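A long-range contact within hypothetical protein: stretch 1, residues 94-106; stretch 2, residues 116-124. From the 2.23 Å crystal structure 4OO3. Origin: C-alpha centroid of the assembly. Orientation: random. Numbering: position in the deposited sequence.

Stretch 1, residues 94-106: QAGNNGKKTEYIK
Stretch 2 116-124: LSDKPMAIN

Stretch 1 leaves a strand at Gln 94, turns through Ala 95 to Asn 97, with Gly 96 at phi/psi 164/-118, and is helical by Lys 101; the helix continues past Lys 106. Stretch 2 enters on a strand already under way at Leu 116 and Ser 117. It then continues as loop, extended from Asp 118 to Pro 120, with bends at Met 121 (-76/-11) and Ile 123 (-118/4). The peptide bond before Pro 120 is cis. Together they bury 502 Å².

Backbone pairing sets the register. Gln 94 and Ser 117 form a parallel bridge, with CA atoms 4.6 Å apart and side chains on the same sheet face. Gln 94 N donates to Leu 116 O at 3.1 Å and 165°. Asp 118 N donates to Gln 94 O at 3.0 Å and 154°. One residue thus bonds to both neighbours of its partner, as parallel strands do.

Lys 101 is the polar centre. Its CB points toward stretch 2, and its chi angles are t, t, m, m. Lys 101 NZ donates to Ser 117 OG at 3.0 Å, to Gln 94 OE1 at 2.7 Å and, weakly, to Asp 118 O at 3.3 Å. The ammonium thus links the helix to Gln 94 of its own stretch and to Ser 117 and Asp 118 across the contact. Ser 117 OG, chi1 t, donates to Asp 118 O at 2.7 Å.

Thr 102 (chi1 -38°, m) joins the helix to the loop: Thr 102 OG1 donates to Met 121 O at 2.8 Å. At the helix start, Asn 97 OD1 caps Lys 100 N at 3.3 Å and Gly 99 N, weakly, at 3.1 Å.

Water 1 accepts from Asn 98 ND2 (chi1 -63°, m) at 3.0 Å and donates to Lys 119 O at 2.8 Å, bridging the stretches.

Apolar packing completes the contact. Ile 105 (m, t) places CD1 4.2 Å from SE of selenomethionine Met 121 (m, t, m). Ile 123 (p, t) brings CG2 to 3.9 Å from Asn 98 CB and CD1 to 3.9 Å from Gly 99 CA.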

# COMPACT_ATOMS: atom_id res chain seq x y z
N GLN A 94 -10.31 4.73 8.17
CA GLN A 94 -10.98 4.76 6.86
C GLN A 94 -10.40 3.73 5.90
O GLN A 94 -9.26 3.83 5.48
CB GLN A 94 -10.90 6.18 6.25
CG GLN A 94 -12.21 6.64 5.60
CD GLN A 94 -12.67 5.73 4.46
OE1 GLN A 94 -11.87 5.36 3.59
NE2 GLN A 94 -13.94 5.33 4.48
N ALA A 95 -11.20 2.72 5.56
CA ALA A 95 -10.84 1.74 4.54
C ALA A 95 -12.09 1.26 3.83
O ALA A 95 -12.93 0.59 4.42
CB ALA A 95 -10.09 0.56 5.14
N GLY A 96 -12.21 1.62 2.55
CA GLY A 96 -13.32 1.20 1.73
C GLY A 96 -13.45 2.02 0.48
O GLY A 96 -12.55 2.04 -0.36
N ASN A 97 -14.58 2.72 0.36
CA ASN A 97 -14.87 3.49 -0.83
C ASN A 97 -13.93 4.69 -0.99
O ASN A 97 -14.01 5.66 -0.25
CB ASN A 97 -16.32 3.95 -0.81
CG ASN A 97 -16.78 4.42 -2.16
OD1 ASN A 97 -16.24 5.38 -2.71
ND2 ASN A 97 -17.76 3.73 -2.73
N ASN A 98 -13.05 4.60 -1.98
CA ASN A 98 -11.99 5.59 -2.18
C ASN A 98 -12.46 6.88 -2.84
O ASN A 98 -11.77 7.89 -2.76
CB ASN A 98 -10.84 4.97 -2.98
CG ASN A 98 -10.17 3.82 -2.26
OD1 ASN A 98 -10.01 3.85 -1.05
ND2 ASN A 98 -9.79 2.79 -3.00
N GLY A 99 -13.61 6.84 -3.49
CA GLY A 99 -14.19 8.04 -4.09
C GLY A 99 -14.68 9.01 -3.03
O GLY A 99 -14.48 10.21 -3.13
N LYS A 100 -15.31 8.45 -1.99
CA LYS A 100 -15.77 9.20 -0.83
C LYS A 100 -14.67 9.56 0.19
O LYS A 100 -14.86 10.44 1.02
CB LYS A 100 -16.83 8.37 -0.10
CG LYS A 100 -18.12 8.13 -0.88
CD LYS A 100 -18.89 6.97 -0.27
CE LYS A 100 -20.37 7.28 -0.07
NZ LYS A 100 -21.13 7.13 -1.34
N LYS A 101 -13.53 8.88 0.13
CA LYS A 101 -12.56 8.88 1.23
C LYS A 101 -12.01 10.26 1.60
O LYS A 101 -11.95 10.60 2.78
CB LYS A 101 -11.39 7.97 0.90
CG LYS A 101 -10.32 7.88 1.98
CD LYS A 101 -9.08 7.16 1.47
CE LYS A 101 -9.30 5.67 1.31
NZ LYS A 101 -9.37 4.97 2.62
N THR A 102 -11.58 11.02 0.61
CA THR A 102 -10.84 12.25 0.88
C THR A 102 -11.73 13.28 1.58
O THR A 102 -11.29 13.95 2.53
CB THR A 102 -10.20 12.83 -0.41
OG1 THR A 102 -9.71 11.76 -1.23
CG2 THR A 102 -9.04 13.75 -0.06
N GLU A 103 -12.98 13.39 1.14
CA GLU A 103 -13.95 14.28 1.80
C GLU A 103 -14.19 13.85 3.25
O GLU A 103 -14.15 14.67 4.15
CB GLU A 103 -15.26 14.34 1.01
CG GLU A 103 -16.27 15.36 1.51
CD GLU A 103 -15.73 16.79 1.57
OE1 GLU A 103 -14.95 17.19 0.67
OE2 GLU A 103 -16.10 17.51 2.52
N TYR A 104 -14.41 12.55 3.47
CA TYR A 104 -14.50 12.01 4.82
C TYR A 104 -13.31 12.44 5.66
O TYR A 104 -13.47 12.89 6.80
CB TYR A 104 -14.48 10.47 4.81
CG TYR A 104 -15.69 9.74 4.28
CD1 TYR A 104 -16.93 10.37 4.11
CD2 TYR A 104 -15.61 8.37 4.02
CE1 TYR A 104 -18.03 9.65 3.66
CE2 TYR A 104 -16.69 7.66 3.56
CZ TYR A 104 -17.90 8.30 3.39
OH TYR A 104 -18.97 7.56 2.94
N ILE A 105 -12.12 12.26 5.12
CA ILE A 105 -10.89 12.59 5.84
C ILE A 105 -10.84 14.06 6.23
O ILE A 105 -10.51 14.38 7.36
CB ILE A 105 -9.63 12.20 5.02
CG1 ILE A 105 -9.48 10.67 5.00
CG2 ILE A 105 -8.38 12.83 5.62
CD1 ILE A 105 -8.37 10.15 4.10
N LYS A 106 -11.17 14.95 5.30
CA LYS A 106 -11.13 16.38 5.58
C LYS A 106 -12.05 16.76 6.76
O LYS A 106 -11.63 17.44 7.70
CB LYS A 106 -11.51 17.19 4.34
CG LYS A 106 -11.08 18.65 4.43
CD LYS A 106 -11.96 19.56 3.59
CE LYS A 106 -13.30 19.81 4.25
NZ LYS A 106 -13.90 21.08 3.76
N LEU A 116 -6.22 7.35 10.54
CA LEU A 116 -5.44 6.31 9.87
C LEU A 116 -6.28 5.82 8.69
O LEU A 116 -7.35 5.24 8.87
CB LEU A 116 -5.12 5.15 10.82
CG LEU A 116 -4.29 3.98 10.26
CD1 LEU A 116 -2.89 4.45 9.89
CD2 LEU A 116 -4.21 2.85 11.27
N SER A 117 -5.79 6.06 7.48
CA SER A 117 -6.51 5.64 6.29
C SER A 117 -5.69 4.65 5.50
O SER A 117 -4.48 4.81 5.37
CB SER A 117 -6.81 6.85 5.40
OG SER A 117 -7.30 6.45 4.14
N ASP A 118 -6.34 3.63 4.97
CA ASP A 118 -5.73 2.82 3.95
C ASP A 118 -5.44 3.68 2.72
O ASP A 118 -6.03 4.76 2.53
CB ASP A 118 -6.67 1.68 3.56
CG ASP A 118 -5.94 0.51 2.90
OD1 ASP A 118 -4.69 0.56 2.80
OD2 ASP A 118 -6.62 -0.46 2.51
N LYS A 119 -4.52 3.22 1.89
CA LYS A 119 -4.33 3.81 0.57
C LYS A 119 -5.50 3.49 -0.36
O LYS A 119 -6.25 2.54 -0.11
CB LYS A 119 -3.01 3.33 -0.05
CG LYS A 119 -2.73 1.83 0.08
CD LYS A 119 -2.81 1.08 -1.23
CE LYS A 119 -4.22 0.87 -1.71
NZ LYS A 119 -4.28 -0.32 -2.58
N PRO A 120 -5.70 4.29 -1.42
CA PRO A 120 -5.10 5.59 -1.71
C PRO A 120 -5.95 6.71 -1.11
O PRO A 120 -7.18 6.70 -1.26
CB PRO A 120 -5.15 5.66 -3.24
CG PRO A 120 -6.34 4.86 -3.60
CD PRO A 120 -6.56 3.83 -2.53
N MSE A 121 -5.30 7.67 -0.46
CA MSE A 121 -5.98 8.83 0.14
C MSE A 121 -6.41 9.86 -0.87
O MSE A 121 -7.15 10.78 -0.53
CB MSE A 121 -5.07 9.48 1.20
CG MSE A 121 -4.84 8.49 2.34
SE MSE A 121 -4.27 9.44 3.96
CE MSE A 121 -2.50 9.97 3.29
N ALA A 122 -5.95 9.72 -2.11
CA ALA A 122 -6.46 10.52 -3.23
C ALA A 122 -6.39 9.70 -4.51
O ALA A 122 -5.41 8.98 -4.71
CB ALA A 122 -5.67 11.82 -3.38
N ILE A 123 -7.42 9.83 -5.36
CA ILE A 123 -7.54 9.06 -6.61
C ILE A 123 -7.55 9.92 -7.89
O ILE A 123 -7.74 9.39 -8.99
CB ILE A 123 -8.81 8.17 -6.62
CG1 ILE A 123 -10.08 9.02 -6.60
CG2 ILE A 123 -8.79 7.21 -5.45
CD1 ILE A 123 -11.36 8.21 -6.72
N ASN A 124 -7.36 11.22 -7.74
CA ASN A 124 -7.24 12.15 -8.86
C ASN A 124 -6.74 13.52 -8.38
O ASN A 124 -6.59 13.75 -7.17
CB ASN A 124 -8.57 12.30 -9.62
CG ASN A 124 -9.74 12.67 -8.73
OD1 ASN A 124 -9.62 13.50 -7.83
ND2 ASN A 124 -10.88 12.07 -8.99
O HOH W 1 -8.04 0.88 -1.48
O HOH W 2 -8.98 8.85 -2.10